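Local coordinates for ribosome-inactivating protein (PDB 2G5X) that belongs to the plant ribosome-inactivating proteins and folds as a mixed beta-sheet packed against a largely helical body, at residues 19-24 against 176-181; 2-7 against 11-16; 74-77 against 82-85; 97-102 against 107-112. All coordinates share one frame; numbering follows the deposited sequence.

Interaction 1. Residues 19-24 against 176-181; sequences SLREEF and YIEDQV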
loop_
_atom_site.group_PDB
_atom_site.type_symbol
_atom_site.label_atom_id
_atom_site.label_comp_id
_atom_site.label_asym_id
_atom_site.label_seq_id
_atom_site.Cartn_x
_atom_site.Cartn_y
_atom_site.Cartn_z
ATOM N N SER A 19 4.669 5.829 -10.672
ATOM C CA SER A 19 5.848 6.313 -9.952
ATOM C C SER A 19 6.241 5.306 -8.881
ATOM O O SER A 19 7.417 4.991 -8.707
ATOM C CB SER A 19 5.573 7.668 -9.296
ATOM O OG SER A 19 6.596 8.009 -8.379
ATOM N N LEU A 20 5.245 4.800 -8.162
ATOM C CA LEU A 20 5.488 3.821 -7.110
ATOM C C LEU A 20 6.061 2.519 -7.681
ATOM O O LEU A 20 7.015 1.963 -7.137
ATOM C CB LEU A 20 4.187 3.534 -6.351
ATOM C CG LEU A 20 4.260 2.479 -5.240
ATOM C CD1 LEU A 20 5.350 2.846 -4.240
ATOM C CD2 LEU A 20 2.904 2.375 -4.549
ATOM N N ARG A 21 5.477 2.037 -8.775
ATOM C CA ARG A 21 5.943 0.807 -9.406
ATOM C C ARG A 21 7.414 0.908 -9.792
ATOM O O ARG A 21 8.189 -0.021 -9.565
ATOM C CB ARG A 21 5.103 0.495 -10.649
ATOM C CG ARG A 21 3.696 -0.007 -10.342
ATOM C CD ARG A 21 2.751 0.250 -11.508
ATOM N NE ARG A 21 1.407 -0.254 -11.246
ATOM C CZ ARG A 21 0.312 0.171 -11.870
ATOM N NH1 ARG A 21 0.395 1.115 -12.802
ATOM N NH2 ARG A 21 -0.870 -0.339 -11.555
ATOM N N GLU A 22 7.789 2.041 -10.377
ATOM C CA GLU A 22 9.169 2.262 -10.800
ATOM C C GLU A 22 10.133 2.227 -9.616
ATOM O O GLU A 22 11.246 1.713 -9.733
ATOM C CB GLU A 22 9.298 3.608 -11.521
ATOM C CG GLU A 22 8.572 3.684 -12.855
ATOM C CD GLU A 22 9.291 2.936 -13.968
ATOM O OE1 GLU A 22 8.714 2.811 -15.066
ATOM O OE2 GLU A 22 10.434 2.478 -13.751
ATOM N N GLU A 23 9.713 2.772 -8.477
ATOM C CA GLU A 23 10.578 2.778 -7.301
ATOM C C GLU A 23 10.869 1.361 -6.807
ATOM O O GLU A 23 11.995 1.056 -6.409
ATOM C CB GLU A 23 9.956 3.619 -6.182
ATOM C CG GLU A 23 9.991 5.113 -6.457
ATOM C CD GLU A 23 11.386 5.599 -6.816
ATOM O OE1 GLU A 23 11.628 5.920 -8.001
ATOM O OE2 GLU A 23 12.245 5.648 -5.913
ATOM N N PHE A 24 9.862 0.494 -6.830
ATOM C CA PHE A 24 10.060 -0.889 -6.402
ATOM C C PHE A 24 11.018 -1.619 -7.344
ATOM O O PHE A 24 11.773 -2.490 -6.918
ATOM C CB PHE A 24 8.729 -1.651 -6.372
ATOM C CG PHE A 24 7.866 -1.341 -5.178
ATOM C CD1 PHE A 24 6.605 -0.780 -5.343
ATOM C CD2 PHE A 24 8.302 -1.645 -3.889
ATOM C CE1 PHE A 24 5.784 -0.526 -4.242
ATOM C CE2 PHE A 24 7.492 -1.395 -2.784
ATOM C CZ PHE A 24 6.231 -0.836 -2.961
ATOM N N TYR A 176 -5.433 -4.651 -13.298
ATOM C CA TYR A 176 -6.869 -4.914 -13.225
ATOM C C TYR A 176 -7.491 -4.218 -12.013
ATOM O O TYR A 176 -8.594 -3.682 -12.093
ATOM C CB TYR A 176 -7.124 -6.423 -13.124
ATOM C CG TYR A 176 -8.587 -6.820 -13.205
ATOM C CD1 TYR A 176 -9.201 -7.053 -14.435
ATOM C CD2 TYR A 176 -9.359 -6.954 -12.050
ATOM C CE1 TYR A 176 -10.550 -7.415 -14.516
ATOM C CE2 TYR A 176 -10.707 -7.310 -12.119
ATOM C CZ TYR A 176 -11.295 -7.540 -13.355
ATOM O OH TYR A 176 -12.624 -7.899 -13.429
ATOM N N ILE A 177 -6.779 -4.231 -10.890
ATOM C CA ILE A 177 -7.275 -3.610 -9.669
ATOM C C ILE A 177 -7.189 -2.088 -9.762
ATOM O O ILE A 177 -8.073 -1.383 -9.286
ATOM C CB ILE A 177 -6.512 -4.145 -8.440
ATOM C CG1 ILE A 177 -6.778 -5.652 -8.316
ATOM C CG2 ILE A 177 -6.950 -3.412 -7.179
ATOM C CD1 ILE A 177 -6.080 -6.333 -7.160
ATOM N N GLU A 178 -6.132 -1.583 -10.390
ATOM C CA GLU A 178 -6.001 -0.146 -10.576
ATOM C C GLU A 178 -7.235 0.296 -11.362
ATOM O O GLU A 178 -7.881 1.289 -11.024
ATOM C CB GLU A 178 -4.736 0.185 -11.384
ATOM C CG GLU A 178 -4.727 1.608 -11.934
ATOM C CD GLU A 178 -3.530 1.905 -12.825
ATOM O OE1 GLU A 178 -2.765 0.977 -13.157
ATOM O OE2 GLU A 178 -3.361 3.080 -13.204
ATOM N N ASP A 179 -7.568 -0.465 -12.404
ATOM C CA ASP A 179 -8.714 -0.146 -13.246
ATOM C C ASP A 179 -10.022 -0.142 -12.456
ATOM O O ASP A 179 -10.898 0.687 -12.701
ATOM C CB ASP A 179 -8.808 -1.135 -14.409
ATOM C CG ASP A 179 -8.038 -0.670 -15.627
ATOM O OD1 ASP A 179 -8.004 -1.412 -16.636
ATOM O OD2 ASP A 179 -7.458 0.431 -15.571
ATOM N N GLN A 180 -10.160 -1.063 -11.508
ATOM C CA GLN A 180 -11.372 -1.104 -10.698
ATOM C C GLN A 180 -11.478 0.159 -9.838
ATOM O O GLN A 180 -12.560 0.725 -9.685
ATOM C CB GLN A 180 -11.385 -2.353 -9.811
ATOM C CG GLN A 180 -11.523 -3.658 -10.591
ATOM C CD GLN A 180 -12.851 -3.761 -11.324
ATOM O OE1 GLN A 180 -12.895 -4.026 -12.527
ATOM N NE2 GLN A 180 -13.942 -3.556 -10.598
ATOM N N VAL A 181 -10.356 0.611 -9.282
ATOM C CA VAL A 181 -10.368 1.813 -8.452
ATOM C C VAL A 181 -10.697 3.050 -9.290
ATOM O O VAL A 181 -11.474 3.910 -8.870
ATOM C CB VAL A 181 -9.008 2.016 -7.740
ATOM C CG1 VAL A 181 -9.017 3.323 -6.947
ATOM C CG2 VAL A 181 -8.740 0.845 -6.814
HETATM O O HOH W 1 -0.998 3.504 -14.217
#

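Interaction 2. Residues 2-7 against 11-16; sequences PSWTVD and AKYSSF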
loop_
_atom_site.group_PDB
_atom_site.type_symbol
_atom_site.label_atom_id
_atom_site.label_comp_id
_atom_site.label_asym_id
_atom_site.label_seq_id
_atom_site.Cartn_x
_atom_site.Cartn_y
_atom_site.Cartn_z
ATOM N N PRO A 2 7.061 9.194 -4.268
ATOM C CA PRO A 2 5.708 9.043 -4.807
ATOM C C PRO A 2 4.725 9.728 -3.863
ATOM O O PRO A 2 4.788 9.531 -2.648
ATOM C CB PRO A 2 5.521 7.530 -4.840
ATOM C CG PRO A 2 6.916 7.031 -5.096
ATOM C CD PRO A 2 7.731 7.887 -4.155
ATOM N N SER A 3 3.831 10.538 -4.416
ATOM C CA SER A 3 2.857 11.248 -3.597
ATOM C C SER A 3 1.504 11.312 -4.284
ATOM O O SER A 3 1.419 11.464 -5.506
ATOM C CB SER A 3 3.350 12.670 -3.313
ATOM O OG SER A 3 2.442 13.382 -2.489
ATOM N N TRP A 4 0.443 11.181 -3.496
ATOM C CA TRP A 4 -0.906 11.254 -4.038
ATOM C C TRP A 4 -1.816 12.054 -3.124
ATOM O O TRP A 4 -1.952 11.747 -1.937
ATOM C CB TRP A 4 -1.506 9.853 -4.239
ATOM C CG TRP A 4 -2.896 9.880 -4.858
ATOM C CD1 TRP A 4 -3.319 10.675 -5.890
ATOM C CD2 TRP A 4 -4.029 9.080 -4.485
ATOM N NE1 TRP A 4 -4.641 10.424 -6.178
ATOM C CE2 TRP A 4 -5.101 9.450 -5.332
ATOM C CE3 TRP A 4 -4.242 8.087 -3.520
ATOM C CZ2 TRP A 4 -6.369 8.862 -5.240
ATOM C CZ3 TRP A 4 -5.507 7.499 -3.428
ATOM C CH2 TRP A 4 -6.553 7.891 -4.284
ATOM N N THR A 5 -2.413 13.106 -3.674
ATOM C CA THR A 5 -3.358 13.900 -2.913
ATOM C C THR A 5 -4.644 13.107 -3.121
ATOM O O THR A 5 -5.172 13.027 -4.233
ATOM C CB THR A 5 -3.482 15.328 -3.481
ATOM O OG1 THR A 5 -2.246 16.022 -3.277
ATOM C CG2 THR A 5 -4.600 16.093 -2.782
ATOM N N VAL A 6 -5.122 12.491 -2.046
ATOM C CA VAL A 6 -6.315 11.656 -2.098
ATOM C C VAL A 6 -7.520 12.455 -2.580
ATOM O O VAL A 6 -8.195 13.124 -1.794
ATOM C CB VAL A 6 -6.590 11.040 -0.714
ATOM C CG1 VAL A 6 -7.756 10.078 -0.793
ATOM C CG2 VAL A 6 -5.334 10.315 -0.214
ATOM N N ASP A 7 -7.778 12.363 -3.882
ATOM C CA ASP A 7 -8.863 13.097 -4.524
ATOM C C ASP A 7 -9.409 12.298 -5.715
ATOM O O ASP A 7 -8.848 11.271 -6.096
ATOM C CB ASP A 7 -8.326 14.456 -4.986
ATOM C CG ASP A 7 -9.405 15.510 -5.101
ATOM O OD1 ASP A 7 -9.054 16.667 -5.425
ATOM O OD2 ASP A 7 -10.591 15.193 -4.870
ATOM N N ALA A 11 -6.335 10.525 -13.189
ATOM C CA ALA A 11 -5.075 10.668 -13.910
ATOM C C ALA A 11 -3.925 10.752 -12.910
ATOM O O ALA A 11 -2.897 10.099 -13.090
ATOM C CB ALA A 11 -5.105 11.916 -14.795
ATOM N N LYS A 12 -4.107 11.545 -11.854
ATOM C CA LYS A 12 -3.080 11.698 -10.826
ATOM C C LYS A 12 -2.881 10.393 -10.059
ATOM O O LYS A 12 -1.773 10.074 -9.630
ATOM C CB LYS A 12 -3.457 12.824 -9.854
ATOM C CG LYS A 12 -3.369 14.224 -10.456
ATOM C CD LYS A 12 -1.946 14.539 -10.893
ATOM C CE LYS A 12 -1.819 15.952 -11.449
ATOM N NZ LYS A 12 -2.163 16.982 -10.430
ATOM N N TYR A 13 -3.963 9.641 -9.886
ATOM C CA TYR A 13 -3.890 8.363 -9.191
ATOM C C TYR A 13 -3.035 7.390 -10.011
ATOM O O TYR A 13 -2.145 6.733 -9.470
ATOM C CB TYR A 13 -5.299 7.791 -9.001
ATOM C CG TYR A 13 -5.346 6.388 -8.428
ATOM C CD1 TYR A 13 -4.907 6.120 -7.128
ATOM C CD2 TYR A 13 -5.857 5.331 -9.180
ATOM C CE1 TYR A 13 -4.979 4.827 -6.593
ATOM C CE2 TYR A 13 -5.934 4.039 -8.657
ATOM C CZ TYR A 13 -5.496 3.794 -7.365
ATOM O OH TYR A 13 -5.582 2.519 -6.857
ATOM N N SER A 14 -3.306 7.306 -11.312
ATOM C CA SER A 14 -2.555 6.408 -12.190
ATOM C C SER A 14 -1.084 6.794 -12.311
ATOM O O SER A 14 -0.218 5.923 -12.373
ATOM C CB SER A 14 -3.188 6.357 -13.587
ATOM O OG SER A 14 -4.414 5.641 -13.572
ATOM N N SER A 15 -0.796 8.092 -12.354
ATOM C CA SER A 15 0.593 8.535 -12.459
ATOM C C SER A 15 1.324 8.193 -11.164
ATOM O O SER A 15 2.495 7.804 -11.177
ATOM C CB SER A 15 0.662 10.040 -12.731
ATOM O OG SER A 15 -0.122 10.396 -13.852
ATOM N N PHE A 16 0.620 8.340 -10.047
ATOM C CA PHE A 16 1.165 8.025 -8.734
ATOM C C PHE A 16 1.565 6.548 -8.699
ATOM O O PHE A 16 2.664 6.204 -8.263
ATOM C CB PHE A 16 0.108 8.324 -7.660
ATOM C CG PHE A 16 0.314 7.585 -6.372
ATOM C CD1 PHE A 16 1.404 7.865 -5.550
ATOM C CD2 PHE A 16 -0.591 6.609 -5.976
ATOM C CE1 PHE A 16 1.588 7.178 -4.348
ATOM C CE2 PHE A 16 -0.418 5.916 -4.779
ATOM C CZ PHE A 16 0.672 6.200 -3.963
HETATM O O HOH W 2 -0.137 12.062 -8.504
#

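Interaction 3. Residues 74-77 against 82-85; sequences QDRD and KLRA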
loop_
_atom_site.group_PDB
_atom_site.type_symbol
_atom_site.label_atom_id
_atom_site.label_comp_id
_atom_site.label_asym_id
_atom_site.label_seq_id
_atom_site.Cartn_x
_atom_site.Cartn_y
_atom_site.Cartn_z
ATOM N N GLN A 74 4.178 7.424 9.124
ATOM C CA GLN A 74 4.622 8.600 9.867
ATOM C C GLN A 74 3.594 9.734 9.807
ATOM O O GLN A 74 3.088 10.057 8.734
ATOM C CB GLN A 74 5.958 9.090 9.286
ATOM C CG GLN A 74 6.355 10.511 9.665
ATOM C CD GLN A 74 7.529 11.008 8.837
ATOM O OE1 GLN A 74 8.686 10.705 9.128
ATOM N NE2 GLN A 74 7.229 11.759 7.784
ATOM N N ASP A 75 3.272 10.317 10.961
ATOM C CA ASP A 75 2.343 11.449 11.021
ATOM C C ASP A 75 2.922 12.472 12.005
ATOM O O ASP A 75 4.132 12.474 12.230
ATOM C CB ASP A 75 0.923 10.988 11.419
ATOM C CG ASP A 75 0.815 10.533 12.862
ATOM O OD1 ASP A 75 1.793 9.986 13.401
ATOM O OD2 ASP A 75 -0.276 10.703 13.449
ATOM N N ARG A 76 2.096 13.351 12.575
ATOM C CA ARG A 76 2.614 14.349 13.520
ATOM C C ARG A 76 2.021 14.247 14.920
ATOM O O ARG A 76 0.816 14.074 15.079
ATOM C CB ARG A 76 2.394 15.768 12.984
ATOM C CG ARG A 76 3.372 16.174 11.892
ATOM C CD ARG A 76 3.208 17.633 11.482
ATOM N NE ARG A 76 4.134 17.991 10.408
ATOM C CZ ARG A 76 5.399 18.358 10.586
ATOM N NH1 ARG A 76 5.915 18.434 11.806
ATOM N NH2 ARG A 76 6.159 18.631 9.534
ATOM N N ASP A 77 2.884 14.363 15.928
ATOM C CA ASP A 77 2.482 14.302 17.337
ATOM C C ASP A 77 1.750 15.602 17.691
ATOM O O ASP A 77 2.246 16.689 17.415
ATOM C CB ASP A 77 3.735 14.128 18.208
ATOM C CG ASP A 77 3.416 13.791 19.653
ATOM O OD1 ASP A 77 4.138 12.949 20.229
ATOM O OD2 ASP A 77 2.459 14.363 20.213
ATOM N N LYS A 82 5.849 17.278 16.278
ATOM C CA LYS A 82 6.990 16.658 15.609
ATOM C C LYS A 82 6.569 15.454 14.771
ATOM O O LYS A 82 5.589 14.789 15.086
ATOM C CB LYS A 82 8.028 16.206 16.639
ATOM C CG LYS A 82 8.709 17.350 17.368
ATOM C CD LYS A 82 9.790 16.851 18.307
ATOM C CE LYS A 82 10.540 18.021 18.929
ATOM N NZ LYS A 82 11.682 17.570 19.770
ATOM N N LEU A 83 7.315 15.182 13.703
ATOM C CA LEU A 83 7.027 14.031 12.849
ATOM C C LEU A 83 7.404 12.776 13.636
ATOM O O LEU A 83 8.534 12.658 14.108
ATOM C CB LEU A 83 7.850 14.109 11.560
ATOM C CG LEU A 83 7.426 15.201 10.573
ATOM C CD1 LEU A 83 8.479 15.360 9.490
ATOM C CD2 LEU A 83 6.080 14.832 9.961
ATOM N N ARG A 84 6.461 11.848 13.782
ATOM C CA ARG A 84 6.707 10.616 14.539
ATOM C C ARG A 84 6.579 9.351 13.689
ATOM O O ARG A 84 5.657 9.223 12.880
ATOM C CB ARG A 84 5.744 10.529 15.735
ATOM C CG ARG A 84 4.272 10.444 15.348
ATOM C CD ARG A 84 3.337 10.428 16.558
ATOM N NE ARG A 84 1.943 10.433 16.120
ATOM C CZ ARG A 84 0.895 10.648 16.910
ATOM N NH1 ARG A 84 1.067 10.879 18.207
ATOM N NH2 ARG A 84 -0.328 10.649 16.394
ATOM N N ALA A 85 7.507 8.418 13.888
ATOM C CA ALA A 85 7.515 7.153 13.151
ATOM C C ALA A 85 6.753 6.076 13.916
ATOM O O ALA A 85 7.083 5.775 15.062
ATOM C CB ALA A 85 8.954 6.698 12.911
#

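Interaction 4. Residues 97-102 against 107-112; sequences GKYKSI and EVLAPA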
loop_
_atom_site.group_PDB
_atom_site.type_symbol
_atom_site.label_atom_id
_atom_site.label_comp_id
_atom_site.label_asym_id
_atom_site.label_seq_id
_atom_site.Cartn_x
_atom_site.Cartn_y
_atom_site.Cartn_z
ATOM N N GLY A 97 14.872 0.597 15.816
ATOM C CA GLY A 97 16.219 1.123 15.955
ATOM C C GLY A 97 16.704 1.919 14.756
ATOM O O GLY A 97 17.503 2.844 14.902
ATOM N N LYS A 98 16.223 1.563 13.570
ATOM C CA LYS A 98 16.621 2.247 12.345
ATOM C C LYS A 98 15.496 3.109 11.775
ATOM O O LYS A 98 15.419 3.319 10.565
ATOM C CB LYS A 98 17.066 1.215 11.298
ATOM C CG LYS A 98 16.038 0.127 11.024
ATOM C CD LYS A 98 16.535 -0.891 10.001
ATOM C CE LYS A 98 16.633 -0.292 8.604
ATOM N NZ LYS A 98 17.046 -1.304 7.587
ATOM N N TYR A 99 14.637 3.625 12.652
ATOM C CA TYR A 99 13.505 4.442 12.225
ATOM C C TYR A 99 13.915 5.626 11.350
ATOM O O TYR A 99 13.203 5.991 10.413
ATOM C CB TYR A 99 12.719 4.939 13.450
ATOM C CG TYR A 99 13.314 6.148 14.144
ATOM C CD1 TYR A 99 12.922 7.443 13.793
ATOM C CD2 TYR A 99 14.284 6.000 15.132
ATOM C CE1 TYR A 99 13.485 8.560 14.411
ATOM C CE2 TYR A 99 14.854 7.107 15.754
ATOM C CZ TYR A 99 14.451 8.382 15.390
ATOM O OH TYR A 99 15.022 9.476 16.000
ATOM N N LYS A 100 15.072 6.207 11.648
ATOM C CA LYS A 100 15.570 7.359 10.905
ATOM C C LYS A 100 16.077 6.986 9.513
ATOM O O LYS A 100 16.094 7.825 8.608
ATOM C CB LYS A 100 16.687 8.041 11.704
ATOM C CG LYS A 100 17.076 9.420 11.204
ATOM C CD LYS A 100 15.924 10.404 11.330
ATOM C CE LYS A 100 16.371 11.822 11.005
ATOM N NZ LYS A 100 15.242 12.789 11.057
ATOM N N SER A 101 16.495 5.735 9.347
ATOM C CA SER A 101 16.993 5.252 8.059
ATOM C C SER A 101 15.831 4.898 7.142
ATOM O O SER A 101 15.983 4.835 5.923
ATOM C CB SER A 101 17.874 4.016 8.255
ATOM O OG SER A 101 17.092 2.843 8.352
ATOM N N ILE A 102 14.671 4.658 7.744
ATOM C CA ILE A 102 13.468 4.310 6.998
ATOM C C ILE A 102 12.654 5.574 6.736
ATOM O O ILE A 102 12.366 5.910 5.588
ATOM C CB ILE A 102 12.620 3.296 7.785
ATOM C CG1 ILE A 102 13.418 1.999 7.961
ATOM C CG2 ILE A 102 11.299 3.048 7.068
ATOM C CD1 ILE A 102 12.760 0.979 8.861
ATOM N N GLU A 107 11.277 12.821 13.376
ATOM C CA GLU A 107 11.900 13.553 14.475
ATOM C C GLU A 107 11.877 12.751 15.774
ATOM O O GLU A 107 12.697 12.974 16.669
ATOM C CB GLU A 107 11.190 14.895 14.680
ATOM C CG GLU A 107 11.420 15.880 13.539
ATOM C CD GLU A 107 10.600 17.150 13.675
ATOM O OE1 GLU A 107 9.374 17.099 13.444
ATOM O OE2 GLU A 107 11.184 18.201 14.017
ATOM N N VAL A 108 10.927 11.828 15.881
ATOM C CA VAL A 108 10.817 10.986 17.066
ATOM C C VAL A 108 10.238 9.612 16.738
ATOM O O VAL A 108 9.484 9.453 15.778
ATOM C CB VAL A 108 9.918 11.633 18.159
ATOM C CG1 VAL A 108 10.523 12.953 18.629
ATOM C CG2 VAL A 108 8.510 11.843 17.628
ATOM N N LEU A 109 10.621 8.620 17.535
ATOM C CA LEU A 109 10.114 7.261 17.388
ATOM C C LEU A 109 8.940 7.162 18.358
ATOM O O LEU A 109 9.108 7.383 19.559
ATOM C CB LEU A 109 11.182 6.235 17.788
ATOM C CG LEU A 109 10.690 4.787 17.939
ATOM C CD1 LEU A 109 10.358 4.198 16.570
ATOM C CD2 LEU A 109 11.756 3.950 18.634
ATOM N N ALA A 110 7.753 6.857 17.843
ATOM C CA ALA A 110 6.577 6.732 18.699
ATOM C C ALA A 110 6.462 5.287 19.163
ATOM O O ALA A 110 7.174 4.410 18.669
ATOM C CB ALA A 110 5.320 7.139 17.932
ATOM N N PRO A 111 5.579 5.020 20.137
ATOM C CA PRO A 111 5.410 3.650 20.629
ATOM C C PRO A 111 4.876 2.767 19.502
ATOM O O PRO A 111 4.367 3.271 18.500
ATOM C CB PRO A 111 4.390 3.810 21.756
ATOM C CG PRO A 111 4.632 5.205 22.246
ATOM C CD PRO A 111 4.813 5.974 20.958
ATOM N N ALA A 112 4.989 1.453 19.661
ATOM C CA ALA A 112 4.495 0.530 18.644
ATOM C C ALA A 112 2.995 0.726 18.442
ATOM O O ALA A 112 2.271 1.050 19.385
ATOM C CB ALA A 112 4.777 -0.910 19.058
#

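Interaction 1. Residues 19-24 against 176-181
Arg21 and Glu178 reach toward each other from two helices, 10-25 and 175-184, and meet in a buried salt bridge. Their CA atoms lie 12.0 Å apart, a gap that two long side chains span; arginine and glutamate suit it because each carries its charge at the end of a flexible stem. Glu178 stays extended beyond CG, with CG anti to its own N (chi1 165°), and Arg21 runs straight from CG to NE.

The charged ends do not pair one to one. Both NH1 and NH2 of Arg21 donate to the same oxygen, Glu178 OE1. The NH2 bond to Glu178 OE1 is the shorter and straighter, at 2.8 Å and 159°, while Arg21 NH1 reaches that atom at 3.2 Å. The oxygen lies in the guanidinium plane, yet both nitrogens approach it from one side, above the carboxylate plane, the two planes being 52° apart.

Further polar partners surround the pair. Water 1 takes a weak bond from Arg21 NH1 and sits 2.6 Å from Glu178 OE2, an oxygen that Ser14 also bonds. Lys175 adds a second positive charge at Glu178 OE1, Asp18 pairs with Arg21 NH1, and Arg21 bonds the carbonyls of Ala171 and Ala172.

With charges balanced on both sides, the carboxylate is probably kept ionised despite its burial, and the guanidinium is held against rotation.

Interaction 2. Residues 2-7 against 11-16
Trp4 meets two aromatic residues in different ways: its indole receives Tyr13, while its CB lies on the ring of Phe16. The contact joins strand 3-5 to helix 10-25 in the beta-alpha-beta unit completed by strand 45-51, and the short segments run nearly antiparallel, at 163°, with axes 8.2 Å apart.

Tyr13 turns an edge toward the six-membered ring of Trp4, the planes 52° apart, and its CD1 comes within 3.6 Å of Trp4 CZ2. The CA of Tyr13 makes a CH-pi contact over the neighbouring five-membered ring, and Val6 CA covers the other face of the indole. A large flat group suits this place because both its faces are used. The Tyr13 hydroxyl is taken up by the carbonyl of Met167, on helix 154-173, which also touches Trp4 and Phe16.

The Trp4 and Phe16 rings are near parallel but slid apart, so they barely overlap. Phe16, with CG anti to its N (chi1 158°), turns its face to Trp4 CB; Pro2 CB packs obliquely against Phe16 CE1 at 4.0 Å. Water 2 donates to Lys12 O and, weakly, to Ser3 O. Trp4 CB stands over the Phe16 face, 3.7 Å from the ring centroid.

Interaction 3. Residues 74-77 against 82-85
Asp75 and Arg84 form a hydrogen-bonded antiparallel pair, and their side chains repeat the pairing on the face of the sheet that carries them. Arg84 grips the carboxylate side-on, NE to Asp75 OD1 at 2.8 Å and NH2 to Asp75 OD2 at 2.9 Å, both oxygens being met on the syn side. The two planes are 32° apart. Both first torsions set CG between N and carbonyl carbon (chi1 70° for Asp75, 63° for Arg84), which brings the two charged ends together.

In the backbone, Arg84 N donates to Asp75 O at 2.9 Å and Asp75 N to Arg84 O at 3.3 Å, while Asp77 N closes the turn end on Lys82 O at 2.9 Å. Asp77 CA and Arg76 O lie over one face of the Arg84 guanidinium. On the face carrying Arg76 and Leu83, Leu83 CD2 sits 3.6 Å from Arg76 CZ, an apolar branch suiting the flat guanidinium; Arg76 NH1 donates to Asn81 O.

Farther out, Asn86 and Gly149 N hold Asp75, while Lys150 O takes Arg84 NH2, so the ion pair is fixed from several directions. The arrangement is that of a beta hairpin, strands 69-76 and 83-87, within the mixed sheet.

Interaction 4. Residues 97-102 against 107-112
Lys98 O accepts a bond from Ser101 N at 2.9 Å: at the N-cap position, Lys98 offers its carbonyl to the first turn of helix 99-102, whose Tyr99 leans on Leu109. In the conformer modelled here, the Ser101 hydroxyl also lies in the plane of that carbonyl, on a lone pair, with OG 2.8 Å from Lys98 O.

Across the contact the touch is apolar. The CB of Leu109 rests over one face of the Tyr99 ring, 4.2 Å from its centroid and 13° off the normal, which makes a CH-pi contact. Lys100 CB covers the other face, so the ring is sandwiched by aliphatic carbon. Tyr99 CB also meets Leu109 CD1 at 4.0 Å, and Tyr99 CE1 stands 4.1 Å from the backbone carbon of Val108. The torsion of Tyr99 sets CG between the backbone N and the carbonyl carbon (chi1 81°), which brings the ring face against Leu109 CB.

Tyrosine suits a partly exposed spot, giving a broad face to a leucine while carrying a polar hydroxyl. Phe87 and Ala106 also touch the Tyr99 side chain, and Lys100 NZ bonds Ala106 O. The result is a surface helix, 99-102, whose Tyr99 packs against strand 108-109, an outermost strand of the mixed sheet.

From the N terminus, interaction 2 closes first, a short loop in which the chain turns so that the start of helix 10-25 packs back on strand 3-5. The same helix then opens interaction 1, whose partner comes only after 151 residues, so that long loop encloses interactions 3 and 4, which follow one another within it; none cross. Interactions 1 and 2 touch where Val181 packs on Tyr13, tying helix 175-184 to the first beta-alpha-beta unit. Interactions 3 and 4 lie on the opposite side of the chain's centre from interaction 1, and meet where strands 83-87 and 108-109 pair, with Ala85 N bonded to Val108 O. The sheet connects interactions 2, 3 and 4.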